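Putative cytochrome P450 154A1 (Streptomyces coelicolor, PDB 1ODO) binds haem as a putative member of the cytochrome P450 family and also holds 4-phenyl-1H-imidazole in a pocket. Local coordinates at residues A[249-252]-A[253-257]. Residues are numbered along the deposited sequence; the frame is centred on the assembly and turned at random.
Sequences NVID and QAVHT
Two successive turns of helix 247-260 in a haem-binding P450 fold, buried over most of 249-257, are joined here by four backbone N-H to O=C bonds from residue i+4 to residue i: Q253 N to N249 O, A254 N to V250 O, V255 N to I251 O and H256 N to D252 O. The first spans 2.9 Å from Q253 N to N249 O and is almost straight, 172° at the hydrogen. Its acceptor is also brushed by the side chain of the same glutamine: CG lies beside its own backbone N (chi1 -63°), which brings Q253 CG to 3.1 Å from N249 O. V255, two residues on and on a different side of the helix, does the same to I251 O. One methyl, V255 CG2, folds back beside the backbone N and over the preceding turn, 3.1 Å from I251 O, and meets I251 CG2 at 4.3 Å in a loose apolar touch. On the polar face, D252 holds CG anti to its backbone N (chi1 172°), and its OD1 passes H256 CB at 4.2 Å. That carboxylate is gripped at both oxygens from outside the helix: OD2 forms a salt bridge with R141, whose NH1 also bonds N249 OD1, and OD1 is hydrogen-bonded to H398 ND1. The ring of H256 meets that of H398 with the planes about 30° apart, so H398, from a loop, touches both D252 and H256, one turn apart. The apolar faces divide among the surroundings. V250 touches the haem, V364 of helix 357-374 and L283 of helix 275-285; A254 rests on T282 of the latter helix, while I251 and V255 pack between helix 357-374 and helix 140-145.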
ATOM      1  N   ASN A 249      -1.639  -7.150   2.376  1.00 13.70           N
ATOM      2  CA  ASN A 249      -1.666  -6.817   3.793  1.00 12.76           C
ATOM      3  C   ASN A 249      -3.034  -6.456   4.338  1.00 12.92           C
ATOM      4  O   ASN A 249      -3.318  -6.681   5.517  1.00 13.35           O
ATOM      5  CB  ASN A 249      -0.660  -5.706   4.073  1.00 14.73           C
ATOM      6  CG  ASN A 249       0.754  -6.154   3.806  1.00 16.73           C
ATOM      7  OD1 ASN A 249       1.150  -7.248   4.216  1.00 18.39           O
ATOM      8  ND2 ASN A 249       1.527  -5.324   3.116  1.00 18.55           N
ATOM      9  N   VAL A 250      -3.888  -5.894   3.492  1.00 11.02           N
ATOM     10  CA  VAL A 250      -5.220  -5.529   3.939  1.00 11.68           C
ATOM     11  C   VAL A 250      -6.000  -6.826   4.139  1.00 11.71           C
ATOM     12  O   VAL A 250      -6.743  -6.971   5.107  1.00 10.77           O
ATOM     13  CB  VAL A 250      -5.946  -4.652   2.906  1.00 11.85           C
ATOM     14  CG1 VAL A 250      -7.289  -4.207   3.465  1.00 13.18           C
ATOM     15  CG2 VAL A 250      -5.089  -3.441   2.556  1.00 12.77           C
ATOM     16  N   ILE A 251      -5.828  -7.776   3.225  1.00 12.27           N
ATOM     17  CA  ILE A 251      -6.529  -9.056   3.335  1.00 12.81           C
ATOM     18  C   ILE A 251      -6.033  -9.760   4.600  1.00 13.27           C
ATOM     19  O   ILE A 251      -6.815 -10.312   5.373  1.00 13.52           O
ATOM     20  CB  ILE A 251      -6.261  -9.943   2.098  1.00 14.38           C
ATOM     21  CG1 ILE A 251      -6.871  -9.282   0.855  1.00 14.44           C
ATOM     22  CG2 ILE A 251      -6.837 -11.346   2.321  1.00 15.32           C
ATOM     23  CD1 ILE A 251      -6.640 -10.038  -0.449  1.00 15.62           C
ATOM     24  N   ASP A 252      -4.718  -9.725   4.790  1.00 13.40           N
ATOM     25  CA  ASP A 252      -4.042 -10.327   5.936  1.00 12.67           C
ATOM     26  C   ASP A 252      -4.633  -9.775   7.238  1.00 14.57           C
ATOM     27  O   ASP A 252      -5.160 -10.523   8.067  1.00 13.52           O
ATOM     28  CB  ASP A 252      -2.542  -9.988   5.845  1.00 13.06           C
ATOM     29  CG  ASP A 252      -1.742 -10.397   7.087  1.00 13.61           C
ATOM     30  OD1 ASP A 252      -2.294 -10.418   8.205  1.00 17.67           O
ATOM     31  OD2 ASP A 252      -0.533 -10.673   6.942  1.00 15.31           O
ATOM     32  N   GLN A 253      -4.546  -8.459   7.405  1.00 13.64           N
ATOM     33  CA  GLN A 253      -5.058  -7.799   8.599  1.00 12.89           C
ATOM     34  C   GLN A 253      -6.554  -7.986   8.838  1.00 13.34           C
ATOM     35  O   GLN A 253      -6.972  -8.215   9.973  1.00 13.99           O
ATOM     36  CB  GLN A 253      -4.723  -6.308   8.550  1.00 14.51           C
ATOM     37  CG  GLN A 253      -3.227  -6.003   8.547  1.00 14.42           C
ATOM     38  CD  GLN A 253      -2.540  -6.327   9.870  1.00 16.50           C
ATOM     39  OE1 GLN A 253      -3.175  -6.774  10.825  1.00 14.99           O
ATOM     40  NE2 GLN A 253      -1.233  -6.102   9.925  1.00 17.48           N
ATOM     41  N   ALA A 254      -7.362  -7.894   7.784  1.00 12.47           N
ATOM     42  CA  ALA A 254      -8.805  -8.060   7.939  1.00 13.51           C
ATOM     43  C   ALA A 254      -9.125  -9.462   8.448  1.00 13.88           C
ATOM     44  O   ALA A 254      -9.885  -9.629   9.396  1.00 14.93           O
ATOM     45  CB  ALA A 254      -9.518  -7.805   6.608  1.00 10.83           C
ATOM     46  N   VAL A 255      -8.539 -10.473   7.814  1.00 13.28           N
ATOM     47  CA  VAL A 255      -8.784 -11.846   8.232  1.00 14.35           C
ATOM     48  C   VAL A 255      -8.282 -12.083   9.650  1.00 13.46           C
ATOM     49  O   VAL A 255      -9.001 -12.627  10.485  1.00 13.73           O
ATOM     50  CB  VAL A 255      -8.101 -12.856   7.284  1.00 13.93           C
ATOM     51  CG1 VAL A 255      -8.287 -14.274   7.813  1.00 16.80           C
ATOM     52  CG2 VAL A 255      -8.695 -12.738   5.896  1.00 13.54           C
ATOM     53  N   HIS A 256      -7.052 -11.664   9.925  1.00 14.75           N
ATOM     54  CA  HIS A 256      -6.476 -11.848  11.252  1.00 15.61           C
ATOM     55  C   HIS A 256      -7.329 -11.210  12.344  1.00 15.66           C
ATOM     56  O   HIS A 256      -7.483 -11.774  13.429  1.00 15.46           O
ATOM     57  CB  HIS A 256      -5.053 -11.287  11.301  1.00 14.35           C
ATOM     58  CG  HIS A 256      -4.333 -11.590  12.579  1.00 17.81           C
ATOM     59  ND1 HIS A 256      -4.376 -10.758  13.676  1.00 17.38           N
ATOM     60  CD2 HIS A 256      -3.589 -12.659  12.947  1.00 17.51           C
ATOM     61  CE1 HIS A 256      -3.691 -11.302  14.666  1.00 18.39           C
ATOM     62  NE2 HIS A 256      -3.204 -12.457  14.250  1.00 17.93           N
ATOM     63  N   THR A 257      -7.884 -10.037  12.064  1.00 15.02           N
ATOM     64  CA  THR A 257      -8.714  -9.360  13.047  1.00 15.66           C
ATOM     65  C   THR A 257      -9.986 -10.167  13.305  1.00 16.67           C
ATOM     66  O   THR A 257     -10.383 -10.364  14.454  1.00 16.89           O
ATOM     67  CB  THR A 257      -9.092  -7.944  12.576  1.00 17.25           C
ATOM     68  OG1 THR A 257      -7.918  -7.126  12.547  1.00 19.22           O
ATOM     69  CG2 THR A 257     -10.106  -7.314  13.514  1.00 16.34           C
TER